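PDB 5B82: Tll0287 protein from Thermosynechococcus elongatus, which carries a covalently attached heme c in a PAS-like domain and probably works as a redox-active or sensory protein, its precise role being unsettled. Local coordinates for residues A[87-92]-A[103-108]; A[109-114]-A[121-126]; A[36-41]-A[176-181]; A[44-49]-A[136-141]. All coordinates share one frame; numbering follows the deposited sequence. Where two conformers were deposited one is given.

Contact 1 of 4, residues A[87-92]-A[103-108]. With HEC (heme c), chain B.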
# COMPACT_ATOMS: atom_id res chain seq x y z
N ARG A 87 -5.00 -5.07 -3.74
CA ARG A 87 -5.14 -4.72 -2.34
C ARG A 87 -3.82 -4.29 -1.70
O ARG A 87 -2.78 -4.91 -1.93
CB ARG A 87 -5.68 -5.92 -1.57
CG ARG A 87 -6.12 -5.62 -0.15
CD ARG A 87 -6.86 -6.82 0.44
NE ARG A 87 -5.96 -7.93 0.76
CZ ARG A 87 -5.48 -8.17 1.97
NH1 ARG A 87 -5.80 -7.38 2.99
NH2 ARG A 87 -4.67 -9.20 2.16
N GLN A 88 -3.88 -3.24 -0.89
CA GLN A 88 -2.73 -2.87 -0.07
C GLN A 88 -2.72 -3.78 1.14
O GLN A 88 -3.77 -4.12 1.69
CB GLN A 88 -2.84 -1.42 0.38
CG GLN A 88 -2.75 -0.43 -0.77
CD GLN A 88 -3.19 0.96 -0.34
OE1 GLN A 88 -2.36 1.82 -0.06
NE2 GLN A 88 -4.50 1.17 -0.28
N VAL A 89 -1.53 -4.19 1.54
CA VAL A 89 -1.37 -5.07 2.69
C VAL A 89 -0.23 -4.58 3.55
O VAL A 89 0.85 -4.30 3.05
CB VAL A 89 -1.04 -6.51 2.25
CG1 VAL A 89 -0.98 -7.43 3.46
CG2 VAL A 89 -2.06 -7.01 1.22
N ALA A 90 -0.48 -4.46 4.86
CA ALA A 90 0.56 -4.04 5.78
C ALA A 90 0.41 -4.73 7.13
O ALA A 90 -0.70 -4.95 7.60
CB ALA A 90 0.55 -2.52 5.96
N LEU A 91 1.54 -5.08 7.73
CA LEU A 91 1.58 -5.61 9.08
C LEU A 91 0.97 -4.61 10.06
O LEU A 91 0.16 -4.96 10.91
CB LEU A 91 3.02 -5.91 9.48
CG LEU A 91 3.29 -6.18 10.96
CD1 LEU A 91 3.00 -7.63 11.31
CD2 LEU A 91 4.73 -5.80 11.32
N LYS A 92 1.39 -3.35 9.92
CA LYS A 92 0.85 -2.25 10.71
C LYS A 92 -0.09 -1.44 9.83
O LYS A 92 0.34 -0.53 9.12
CB LYS A 92 2.00 -1.36 11.22
CG LYS A 92 3.06 -2.12 12.01
CD LYS A 92 4.33 -1.30 12.19
CE LYS A 92 4.12 -0.11 13.11
NZ LYS A 92 5.41 0.61 13.35
N ALA A 103 -0.82 -16.96 4.26
CA ALA A 103 0.59 -17.31 4.39
C ALA A 103 1.40 -16.63 3.30
O ALA A 103 2.56 -16.27 3.50
CB ALA A 103 0.78 -18.81 4.33
N LEU A 104 0.79 -16.44 2.13
CA LEU A 104 1.49 -15.75 1.05
C LEU A 104 1.71 -14.27 1.36
O LEU A 104 2.77 -13.72 1.04
CB LEU A 104 0.73 -15.90 -0.27
CG LEU A 104 1.38 -15.21 -1.47
CD1 LEU A 104 2.84 -15.61 -1.64
CD2 LEU A 104 0.58 -15.52 -2.72
N ASP A 105 0.72 -13.62 1.96
CA ASP A 105 0.91 -12.22 2.35
C ASP A 105 2.13 -12.10 3.27
O ASP A 105 3.01 -11.25 3.06
CB ASP A 105 -0.34 -11.67 3.06
CG ASP A 105 -1.51 -11.42 2.11
OD1 ASP A 105 -1.26 -11.16 0.91
OD2 ASP A 105 -2.67 -11.45 2.57
N VAL A 106 2.18 -12.97 4.27
CA VAL A 106 3.23 -12.93 5.28
C VAL A 106 4.57 -13.25 4.65
O VAL A 106 5.58 -12.62 4.96
CB VAL A 106 2.94 -13.89 6.46
CG1 VAL A 106 4.09 -13.87 7.44
CG2 VAL A 106 1.65 -13.50 7.16
N GLN A 107 4.57 -14.24 3.76
CA GLN A 107 5.76 -14.63 3.02
C GLN A 107 6.32 -13.46 2.21
O GLN A 107 7.53 -13.24 2.16
CB GLN A 107 5.45 -15.80 2.08
CG GLN A 107 6.63 -16.22 1.21
CD GLN A 107 6.21 -17.06 0.00
OE1 GLN A 107 6.83 -16.98 -1.06
NE2 GLN A 107 5.17 -17.86 0.17
N ALA A 108 5.42 -12.72 1.56
CA ALA A 108 5.83 -11.65 0.67
C ALA A 108 6.42 -10.50 1.48
O ALA A 108 7.49 -9.99 1.16
CB ALA A 108 4.67 -11.17 -0.19
FE HEC B . -1.03 6.62 4.33
CHA HEC B . -3.28 4.09 4.64
CHB HEC B . 1.28 4.33 3.05
CHC HEC B . 1.19 9.11 3.76
CHD HEC B . -3.12 8.80 5.95
NA HEC B . -0.98 4.58 3.98
C1A HEC B . -2.08 3.76 4.06
C2A HEC B . -1.76 2.48 3.45
C3A HEC B . -0.50 2.56 3.01
C4A HEC B . 0.02 3.87 3.34
CMA HEC B . 0.32 1.48 2.29
CAA HEC B . -2.71 1.26 3.31
CBA HEC B . -2.44 0.20 4.37
CGA HEC B . -3.11 0.57 5.66
O1A HEC B . -2.39 0.79 6.67
O2A HEC B . -4.36 0.68 5.69
NB HEC B . 0.87 6.68 3.57
C1B HEC B . 1.63 5.65 3.05
C2B HEC B . 2.85 6.21 2.50
C3B HEC B . 2.83 7.52 2.70
C4B HEC B . 1.59 7.85 3.37
CMB HEC B . 4.00 5.39 1.85
CAB HEC B . 3.92 8.54 2.29
CBB HEC B . 4.03 8.63 0.74
NC HEC B . -0.97 8.58 4.81
C1C HEC B . 0.03 9.45 4.42
C2C HEC B . -0.42 10.80 4.69
C3C HEC B . -1.55 10.71 5.42
C4C HEC B . -1.96 9.32 5.43
CMC HEC B . 0.51 12.03 4.58
CAC HEC B . -2.35 11.88 6.06
CBC HEC B . -2.83 12.96 5.07
ND HEC B . -2.87 6.47 5.22
C1D HEC B . -3.61 7.54 5.71
C2D HEC B . -4.98 7.11 5.92
C3D HEC B . -5.00 5.64 5.51
C4D HEC B . -3.66 5.33 5.10
CMD HEC B . -6.17 7.94 6.45
CAD HEC B . -6.20 4.67 5.51
CBD HEC B . -6.84 4.83 4.14
CGD HEC B . -7.92 3.81 3.89
O1D HEC B . -8.95 3.83 4.61
O2D HEC B . -7.76 2.98 2.97

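Contact 2 of 4, residues A[109-114]-A[121-126]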
# COMPACT_ATOMS: atom_id res chain seq x y z
N LEU A 109 5.69 -10.11 2.53
CA LEU A 109 6.18 -9.08 3.44
C LEU A 109 7.53 -9.47 4.01
O LEU A 109 8.43 -8.64 4.06
CB LEU A 109 5.18 -8.81 4.57
CG LEU A 109 3.91 -8.09 4.12
CD1 LEU A 109 2.89 -8.02 5.24
CD2 LEU A 109 4.24 -6.69 3.63
N ASN A 110 7.68 -10.72 4.40
CA ASN A 110 8.97 -11.24 4.82
C ASN A 110 10.07 -11.08 3.76
O ASN A 110 11.19 -10.70 4.10
CB ASN A 110 8.88 -12.70 5.27
CG ASN A 110 8.60 -12.84 6.75
OD1 ASN A 110 9.19 -12.15 7.57
ND2 ASN A 110 7.68 -13.74 7.09
N GLN A 111 9.75 -11.38 2.50
CA GLN A 111 10.74 -11.24 1.43
C GLN A 111 11.20 -9.79 1.33
O GLN A 111 12.39 -9.51 1.26
CB GLN A 111 10.18 -11.73 0.09
CG GLN A 111 10.40 -13.23 -0.17
CD GLN A 111 9.77 -13.73 -1.47
OE1 GLN A 111 8.81 -14.49 -1.46
NE2 GLN A 111 10.34 -13.31 -2.60
N PHE A 112 10.24 -8.87 1.33
CA PHE A 112 10.59 -7.45 1.30
C PHE A 112 11.45 -7.06 2.51
O PHE A 112 12.49 -6.40 2.38
CB PHE A 112 9.32 -6.59 1.20
CG PHE A 112 8.64 -6.71 -0.14
CD1 PHE A 112 9.37 -6.61 -1.32
CD2 PHE A 112 7.27 -6.95 -0.23
CE1 PHE A 112 8.76 -6.71 -2.56
CE2 PHE A 112 6.64 -7.07 -1.47
CZ PHE A 112 7.38 -6.95 -2.64
N ASP A 113 11.04 -7.51 3.69
CA ASP A 113 11.74 -7.17 4.93
C ASP A 113 13.17 -7.68 4.94
O ASP A 113 14.05 -7.04 5.51
CB ASP A 113 10.97 -7.70 6.14
CG ASP A 113 11.55 -7.21 7.46
OD1 ASP A 113 11.38 -6.01 7.78
OD2 ASP A 113 12.15 -8.03 8.17
N ASN A 114 13.40 -8.83 4.32
CA ASN A 114 14.72 -9.45 4.36
C ASN A 114 15.67 -9.02 3.26
O ASN A 114 16.86 -9.31 3.32
CB ASN A 114 14.59 -10.98 4.38
CG ASN A 114 14.13 -11.50 5.72
OD1 ASN A 114 14.41 -10.91 6.76
ND2 ASN A 114 13.41 -12.63 5.71
N PHE A 121 8.02 -8.57 -6.87
CA PHE A 121 8.22 -9.88 -7.46
C PHE A 121 6.88 -10.48 -7.85
O PHE A 121 5.84 -10.05 -7.34
CB PHE A 121 8.99 -10.81 -6.51
CG PHE A 121 8.20 -11.26 -5.31
CD1 PHE A 121 7.51 -12.46 -5.34
CD2 PHE A 121 8.17 -10.50 -4.15
CE1 PHE A 121 6.78 -12.90 -4.24
CE2 PHE A 121 7.45 -10.92 -3.05
CZ PHE A 121 6.75 -12.13 -3.09
N TRP A 122 6.90 -11.42 -8.79
CA TRP A 122 5.70 -12.17 -9.03
C TRP A 122 5.89 -13.66 -8.85
O TRP A 122 6.96 -14.21 -9.02
CB TRP A 122 4.90 -11.75 -10.29
CG TRP A 122 5.58 -11.75 -11.64
CD1 TRP A 122 6.39 -10.78 -12.16
CD2 TRP A 122 5.42 -12.73 -12.67
NE1 TRP A 122 6.77 -11.11 -13.44
CE2 TRP A 122 6.19 -12.31 -13.78
CE3 TRP A 122 4.71 -13.94 -12.77
CZ2 TRP A 122 6.28 -13.05 -14.95
CZ3 TRP A 122 4.79 -14.67 -13.94
CH2 TRP A 122 5.57 -14.22 -15.02
N GLN A 123 4.81 -14.29 -8.40
CA GLN A 123 4.84 -15.68 -7.99
C GLN A 123 3.62 -16.37 -8.57
O GLN A 123 2.57 -15.74 -8.67
CB GLN A 123 4.78 -15.72 -6.46
CG GLN A 123 4.52 -17.05 -5.83
CD GLN A 123 5.06 -17.11 -4.42
OE1 GLN A 123 6.02 -16.41 -4.08
NE2 GLN A 123 4.45 -17.95 -3.59
N THR A 124 3.74 -17.63 -8.97
CA THR A 124 2.60 -18.35 -9.50
C THR A 124 2.25 -19.54 -8.64
O THR A 124 3.14 -20.26 -8.14
CB THR A 124 2.84 -18.85 -10.94
OG1 THR A 124 4.12 -19.47 -11.03
CG2 THR A 124 2.78 -17.70 -11.92
N ASP A 125 0.96 -19.77 -8.46
CA ASP A 125 0.51 -20.96 -7.76
C ASP A 125 -0.89 -21.37 -8.23
O ASP A 125 -1.41 -20.81 -9.19
CB ASP A 125 0.57 -20.79 -6.23
CG ASP A 125 -0.25 -19.61 -5.73
OD1 ASP A 125 -1.33 -19.32 -6.30
OD2 ASP A 125 0.18 -18.98 -4.74
N LYS A 126 -1.50 -22.30 -7.52
CA LYS A 126 -2.84 -22.78 -7.91
C LYS A 126 -3.84 -21.63 -8.05
O LYS A 126 -4.76 -21.70 -8.86
CB LYS A 126 -3.34 -23.81 -6.90
CG LYS A 126 -3.33 -23.32 -5.47
CD LYS A 126 -3.40 -24.48 -4.49
CE LYS A 126 -4.82 -24.74 -4.06
NZ LYS A 126 -5.35 -23.65 -3.19

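Contact 3 of 4, residues A[36-41]-A[176-181]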
# COMPACT_ATOMS: atom_id res chain seq x y z
N THR A 36 2.71 -1.70 -14.50
CA THR A 36 2.49 -0.28 -14.77
C THR A 36 1.41 0.31 -13.87
O THR A 36 1.60 1.38 -13.29
CB THR A 36 2.13 -0.02 -16.23
OG1 THR A 36 3.21 -0.44 -17.07
CG2 THR A 36 1.90 1.48 -16.45
N ALA A 37 0.28 -0.38 -13.75
CA ALA A 37 -0.83 0.10 -12.94
C ALA A 37 -0.40 0.31 -11.49
O ALA A 37 -0.69 1.35 -10.89
CB ALA A 37 -2.01 -0.89 -12.99
N ILE A 38 0.30 -0.69 -10.94
CA ILE A 38 0.76 -0.57 -9.56
C ILE A 38 1.76 0.58 -9.38
O ILE A 38 1.65 1.38 -8.43
CB ILE A 38 1.35 -1.88 -9.04
CG1 ILE A 38 0.25 -2.96 -9.00
CG2 ILE A 38 1.94 -1.70 -7.64
CD1 ILE A 38 -1.02 -2.49 -8.30
N GLU A 39 2.70 0.70 -10.31
CA GLU A 39 3.67 1.78 -10.20
C GLU A 39 3.01 3.16 -10.29
O GLU A 39 3.41 4.10 -9.59
CB GLU A 39 4.79 1.60 -11.23
CG GLU A 39 6.12 2.18 -10.75
CD GLU A 39 6.71 1.40 -9.58
OE1 GLU A 39 6.35 0.21 -9.39
OE2 GLU A 39 7.53 1.99 -8.85
N GLN A 40 1.98 3.28 -11.13
CA GLN A 40 1.22 4.52 -11.26
C GLN A 40 0.46 4.85 -9.98
O GLN A 40 0.37 6.01 -9.58
CB GLN A 40 0.24 4.45 -12.43
CG GLN A 40 0.87 4.68 -13.78
CD GLN A 40 -0.08 4.37 -14.93
OE1 GLN A 40 -1.15 3.80 -14.73
NE2 GLN A 40 0.32 4.75 -16.15
N LEU A 41 -0.10 3.82 -9.36
CA LEU A 41 -0.76 3.99 -8.07
C LEU A 41 0.22 4.50 -7.01
O LEU A 41 -0.10 5.41 -6.21
CB LEU A 41 -1.39 2.66 -7.63
CG LEU A 41 -2.31 2.69 -6.41
CD1 LEU A 41 -3.46 3.66 -6.65
CD2 LEU A 41 -2.82 1.29 -6.10
N TYR A 176 1.85 -3.48 -2.19
CA TYR A 176 0.67 -3.71 -3.03
C TYR A 176 0.65 -5.20 -3.38
O TYR A 176 1.70 -5.81 -3.55
CB TYR A 176 0.73 -2.91 -4.33
CG TYR A 176 0.95 -1.43 -4.12
CD1 TYR A 176 -0.11 -0.58 -3.83
CD2 TYR A 176 2.22 -0.89 -4.21
CE1 TYR A 176 0.10 0.78 -3.63
CE2 TYR A 176 2.44 0.46 -4.03
CZ TYR A 176 1.38 1.28 -3.73
OH TYR A 176 1.62 2.62 -3.53
N ALA A 177 -0.55 -5.77 -3.48
CA ALA A 177 -0.72 -7.18 -3.84
C ALA A 177 -1.77 -7.31 -4.93
O ALA A 177 -2.91 -6.85 -4.77
CB ALA A 177 -1.13 -8.00 -2.64
N VAL A 178 -1.40 -7.91 -6.06
CA VAL A 178 -2.34 -8.13 -7.15
C VAL A 178 -2.42 -9.61 -7.48
O VAL A 178 -1.40 -10.30 -7.50
CB VAL A 178 -1.91 -7.37 -8.41
CG1 VAL A 178 -2.87 -7.66 -9.56
CG2 VAL A 178 -1.82 -5.88 -8.13
N THR A 179 -3.62 -10.10 -7.75
CA THR A 179 -3.78 -11.46 -8.24
C THR A 179 -4.51 -11.49 -9.58
O THR A 179 -5.58 -10.91 -9.73
CB THR A 179 -4.55 -12.34 -7.24
OG1 THR A 179 -3.77 -12.52 -6.05
CG2 THR A 179 -4.84 -13.73 -7.84
N ILE A 180 -3.90 -12.16 -10.55
CA ILE A 180 -4.61 -12.52 -11.77
C ILE A 180 -5.10 -13.96 -11.60
O ILE A 180 -4.32 -14.90 -11.72
CB ILE A 180 -3.73 -12.43 -13.02
CG1 ILE A 180 -2.97 -11.09 -13.07
CG2 ILE A 180 -4.58 -12.63 -14.28
CD1 ILE A 180 -1.99 -11.01 -14.22
N PRO A 181 -6.39 -14.13 -11.30
CA PRO A 181 -6.92 -15.45 -10.94
C PRO A 181 -6.70 -16.51 -12.02
O PRO A 181 -6.70 -16.18 -13.20
CB PRO A 181 -8.42 -15.19 -10.75
CG PRO A 181 -8.69 -13.94 -11.49
CD PRO A 181 -7.44 -13.11 -11.39

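Contact 4 of 4, residues A[44-49]-A[136-141]. With HEC (heme c), chain B.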
# COMPACT_ATOMS: atom_id res chain seq x y z
N MET A 44 1.21 8.01 -7.63
CA MET A 44 0.07 8.83 -7.26
C MET A 44 0.10 9.14 -5.78
O MET A 44 -0.03 10.31 -5.38
CB MET A 44 -1.25 8.16 -7.61
CG MET A 44 -2.46 8.80 -6.92
SD MET A 44 -3.99 7.90 -7.32
CE MET A 44 -5.02 8.38 -5.95
N ARG A 45 0.26 8.11 -4.95
CA ARG A 45 0.33 8.39 -3.52
C ARG A 45 1.46 9.36 -3.19
O ARG A 45 1.27 10.35 -2.48
CB ARG A 45 0.50 7.13 -2.67
CG ARG A 45 0.15 7.38 -1.20
CD ARG A 45 0.92 6.46 -0.26
NE ARG A 45 0.90 5.07 -0.74
CZ ARG A 45 -0.10 4.22 -0.52
NH1 ARG A 45 -1.16 4.60 0.17
NH2 ARG A 45 -0.02 2.99 -1.00
N ILE A 46 2.64 9.06 -3.73
CA ILE A 46 3.81 9.91 -3.47
C ILE A 46 3.53 11.36 -3.85
O ILE A 46 3.89 12.30 -3.13
CB ILE A 46 5.04 9.36 -4.22
CG1 ILE A 46 5.56 8.13 -3.48
CG2 ILE A 46 6.12 10.42 -4.32
CD1 ILE A 46 6.49 7.27 -4.31
N GLY A 47 2.86 11.53 -4.99
CA GLY A 47 2.47 12.83 -5.47
C GLY A 47 1.52 13.56 -4.53
O GLY A 47 1.70 14.75 -4.28
N LEU A 48 0.52 12.86 -4.02
CA LEU A 48 -0.42 13.51 -3.10
C LEU A 48 0.28 13.90 -1.79
O LEU A 48 0.06 14.99 -1.26
CB LEU A 48 -1.64 12.62 -2.82
CG LEU A 48 -2.54 12.43 -4.04
CD1 LEU A 48 -3.66 11.43 -3.77
CD2 LEU A 48 -3.10 13.78 -4.47
N ALA A 49 1.14 13.03 -1.29
CA ALA A 49 1.83 13.31 -0.03
C ALA A 49 2.93 14.37 -0.16
O ALA A 49 3.31 14.98 0.84
CB ALA A 49 2.41 12.03 0.55
N ASP A 136 7.70 1.77 0.63
CA ASP A 136 8.60 2.25 1.67
C ASP A 136 8.09 3.56 2.26
O ASP A 136 7.23 4.23 1.68
CB ASP A 136 10.03 2.40 1.14
CG ASP A 136 10.70 1.05 0.87
OD1 ASP A 136 10.40 0.07 1.58
OD2 ASP A 136 11.55 0.99 -0.05
N VAL A 137 8.63 3.93 3.41
CA VAL A 137 8.23 5.16 4.08
C VAL A 137 9.14 6.30 3.66
O VAL A 137 10.35 6.20 3.81
CB VAL A 137 8.31 4.99 5.60
CG1 VAL A 137 8.03 6.31 6.30
CG2 VAL A 137 7.35 3.91 6.07
N GLN A 138 8.57 7.38 3.10
CA GLN A 138 9.31 8.64 2.90
C GLN A 138 8.98 9.66 3.99
O GLN A 138 8.07 9.44 4.80
CB GLN A 138 9.03 9.26 1.53
CG GLN A 138 9.58 8.47 0.36
CD GLN A 138 8.59 7.45 -0.15
OE1 GLN A 138 7.39 7.72 -0.20
NE2 GLN A 138 9.08 6.27 -0.51
N ALA A 139 9.70 10.78 4.01
CA ALA A 139 9.52 11.81 5.03
C ALA A 139 8.11 12.37 5.10
O ALA A 139 7.60 12.61 6.19
CB ALA A 139 10.54 12.95 4.85
N SER A 140 7.49 12.59 3.94
CA SER A 140 6.16 13.17 3.89
C SER A 140 5.17 12.31 4.67
O SER A 140 4.31 12.82 5.40
CB SER A 140 5.71 13.32 2.44
OG SER A 140 5.74 12.07 1.77
N CYS A 141 5.32 11.00 4.54
CA CYS A 141 4.40 10.04 5.13
C CYS A 141 4.31 10.20 6.64
O CYS A 141 3.26 9.96 7.25
CB CYS A 141 4.84 8.62 4.79
SG CYS A 141 5.38 8.42 3.08
FE HEC B . -1.03 6.62 4.33
CHA HEC B . -3.28 4.09 4.64
CHB HEC B . 1.28 4.33 3.05
CHC HEC B . 1.19 9.11 3.76
CHD HEC B . -3.12 8.80 5.95
NA HEC B . -0.98 4.58 3.98
C1A HEC B . -2.08 3.76 4.06
C2A HEC B . -1.76 2.48 3.45
C3A HEC B . -0.50 2.56 3.01
C4A HEC B . 0.02 3.87 3.34
CMA HEC B . 0.32 1.48 2.29
CAA HEC B . -2.71 1.26 3.31
CBA HEC B . -2.44 0.20 4.37
CGA HEC B . -3.11 0.57 5.66
O1A HEC B . -2.39 0.79 6.67
O2A HEC B . -4.36 0.68 5.69
NB HEC B . 0.87 6.68 3.57
C1B HEC B . 1.63 5.65 3.05
C2B HEC B . 2.85 6.21 2.50
C3B HEC B . 2.83 7.52 2.70
C4B HEC B . 1.59 7.85 3.37
CMB HEC B . 4.00 5.39 1.85
CAB HEC B . 3.92 8.54 2.29
CBB HEC B . 4.03 8.63 0.74
NC HEC B . -0.97 8.58 4.81
C1C HEC B . 0.03 9.45 4.42
C2C HEC B . -0.42 10.80 4.69
C3C HEC B . -1.55 10.71 5.42
C4C HEC B . -1.96 9.32 5.43
CMC HEC B . 0.51 12.03 4.58
CAC HEC B . -2.35 11.88 6.06
CBC HEC B . -2.83 12.96 5.07
ND HEC B . -2.87 6.47 5.22
C1D HEC B . -3.61 7.54 5.71
C2D HEC B . -4.98 7.11 5.92
C3D HEC B . -5.00 5.64 5.51
C4D HEC B . -3.66 5.33 5.10
CMD HEC B . -6.17 7.94 6.45
CAD HEC B . -6.20 4.67 5.51
CBD HEC B . -6.84 4.83 4.14
CGD HEC B . -7.92 3.81 3.89
O1D HEC B . -8.95 3.83 4.61
O2D HEC B . -7.76 2.98 2.97
O HOH W 1 5.69 12.19 -1.06

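Contact 1 of 4, residues A[87-92]-A[103-108]
Asp105, Val89 and Arg87 carry this small, largely buried contact. The carboxylate of Asp105 meets the edge of the Arg87 guanidinium, and Arg87 NH2 forms a salt bridge to Asp105 OD2 at 3.0 Å. The two planes are 56° apart, and Asp105 OD1 stays 4.1 Å from Arg87 NH2. A bend late in the arginine chain (chi3 73°) swings the guanidinium over Val89, whose CG2 lies 3.5 Å above its plane near the rim; the same CG2 stands 4.2 Å from Asp105 OD1. Both charged groups are also held from outside the segments: Arg87 NH1 is hydrogen-bonded to the carbonyls of Asn97 and Ala99, and Asp105 OD2 accepts from the backbone N of Arg101. The residue between Arg87 and Val89 faces the other way, and Gln88 OE1 lies 3.4 Å from heme CAA while accepting a hydrogen bond from Arg45. A leucine in place of Gln88 would probably leave that Arg45 nitrogen without this acceptor beside the heme. Strand 85-89 is the edge of the sheet next to strand 172-181, with which Arg87 and Val89 pair; helix 103-114 packs on one face of the sheet, resting Asp105 and Ala108 on Met175 and Ala108 also on Phe132 and Phe121.

Contact 2 of 4, residues A[109-114]-A[121-126]
Gln111 and Phe112 reach Phe121 from helix 109-114, whose axis passes 11.3 Å from that of strand 121-125 with the N-to-C directions at 146°, nearer antiparallel than perpendicular. Phe121 is central. The terminal amide of Gln111, at the end of an extended chain, lies over one face of its ring, the planes 28° apart and Gln111 CD 3.8 Å from Phe121 CZ. Gln111 was modelled in two conformers, so this amide-on-ring packing describes one of its positions. Phe112 meets the same ring obliquely: Phe112 CZ is 3.9 Å from Phe121 CD2, the ring centroids are 5.6 Å apart and the planes make 52°. Phe121 CG lies between its backbone N and carbonyl carbon, and the bond from CA to CB aims the side chain at the helix. Phe112, the buried member, also packs on Phe132, Leu172 and Met175 of the sheet and on Leu118 of the connection between helix and strand, while Phe121 meets Phe132, its backbone partner on the next strand. The contact thus rests on dispersion between carbon surfaces and a polar amide laid on an aromatic face; no charged pair joins the two segments, so shape rather than directional bonding appears to set their spacing.

Contact 3 of 4, residues A[36-41]-A[176-181]
The Tyr176 ring is touched at two opposite corners by aliphatic branches from helix 36-41: Ile38 CG2 lies 3.5 Å from Tyr176 CD2, and Leu41 CD2, in one of the two modelled conformers of that leucine, lies 3.9 Å from Tyr176 CE1. This is helix-on-sheet packing in the PAS-like domain, the long N-terminal helix 28-49 laid on the antiparallel sheet. The axes of these two short segments pass 10.1 Å apart at 155°, so the two run nearly antiparallel. Ile38 works with both branches. CG2 stands opposite its backbone N across the CA–CB bond and turns to the tyrosine, touching Tyr176 CB as well at 3.7 Å; CG1, opposite the carbonyl carbon (chi1 -64°), leads CD1 away to Val178. Tyr176 and Val178 alternate with Ala177, whose methyl points to the other side of the sheet, where it touches Val89 and Phe132. Strand 176-181 is an inner strand, Tyr176 pairing with Arg133 and Ala177 with Arg87, so the helix packs on an inner strand of the sheet. All four contacting side chains are buried. The one polar tip among them, Tyr176 OH, is hydrogen-bonded to Asp42 OD1, and the Tyr176 side chain comes within about 6 Å of the heme. At the far end, Ile38 CD1 and Val178 CG2 stand 3.5 Å apart, closer than two methyl groups usually pack.

Contact 4 of 4, residues A[44-49]-A[136-141]
Ala49 and Ser140 form the closest approach: Ser140 CB touches Ala49 O at 3.3 Å and Ser140 OG lies 3.5 Å from Ala49 CB. The hydroxyl, held between its backbone N and carbonyl carbon (chi1 57°), also meets a water at 2.8 Å, and this water donates to Ile46 O at 2.7 Å, bridging the last turn of the helix to the loop. Beside it, Ile46 CG1 packs on Gln138 OE1 at 3.8 Å, the side chains crossing at about a right angle. Gln138, Ala49 and Ser140 all gather round heme CBB, the methyl next to CAB, to which Cys141 SG is covalently joined at 1.7 Å. Arg45 spreads over the porphyrin: its CD lies 3.4 Å from heme C2B, and a bend at chi3 (-46°) lays one guanidinium face over CHB. Farther out, Tyr176 OH is hydrogen-bonded to Arg45 NH2 and helps to steady it there. Replacing Arg45 by alanine would probably uncover this part of the porphyrin and deprive Gln88 and Tyr176 of their common partner. Cys141 opens a CxxCH heme c motif completed by Cys144, also covalently linked, and His145, an axial iron ligand; Cys68 supplies the other axial bond, giving His/Cys ligation within a PAS-like domain.

How the contacts relate
Contacts 1 and 2 follow one another along the chain, and both lie within the long spans bridged by contacts 3 and 4. They share helix 103-114 and touch, their centres 9 Å apart, whereas contacts 3 and 4 share helix 28-49 with centres 18 Å apart. Contacts 1, 2 and 3 all reach the four-stranded antiparallel sheet, which has helix 103-114 on one face and helix 28-49 on the other; the centres of contacts 1 and 3 are 14 Å apart. Contact 4 lies at the heme end of helix 28-49, its centre about 23 Å from that of contact 2. It touches contacts 1 and 3 through one side chain, Arg45, which ties the heme pocket to the sheet.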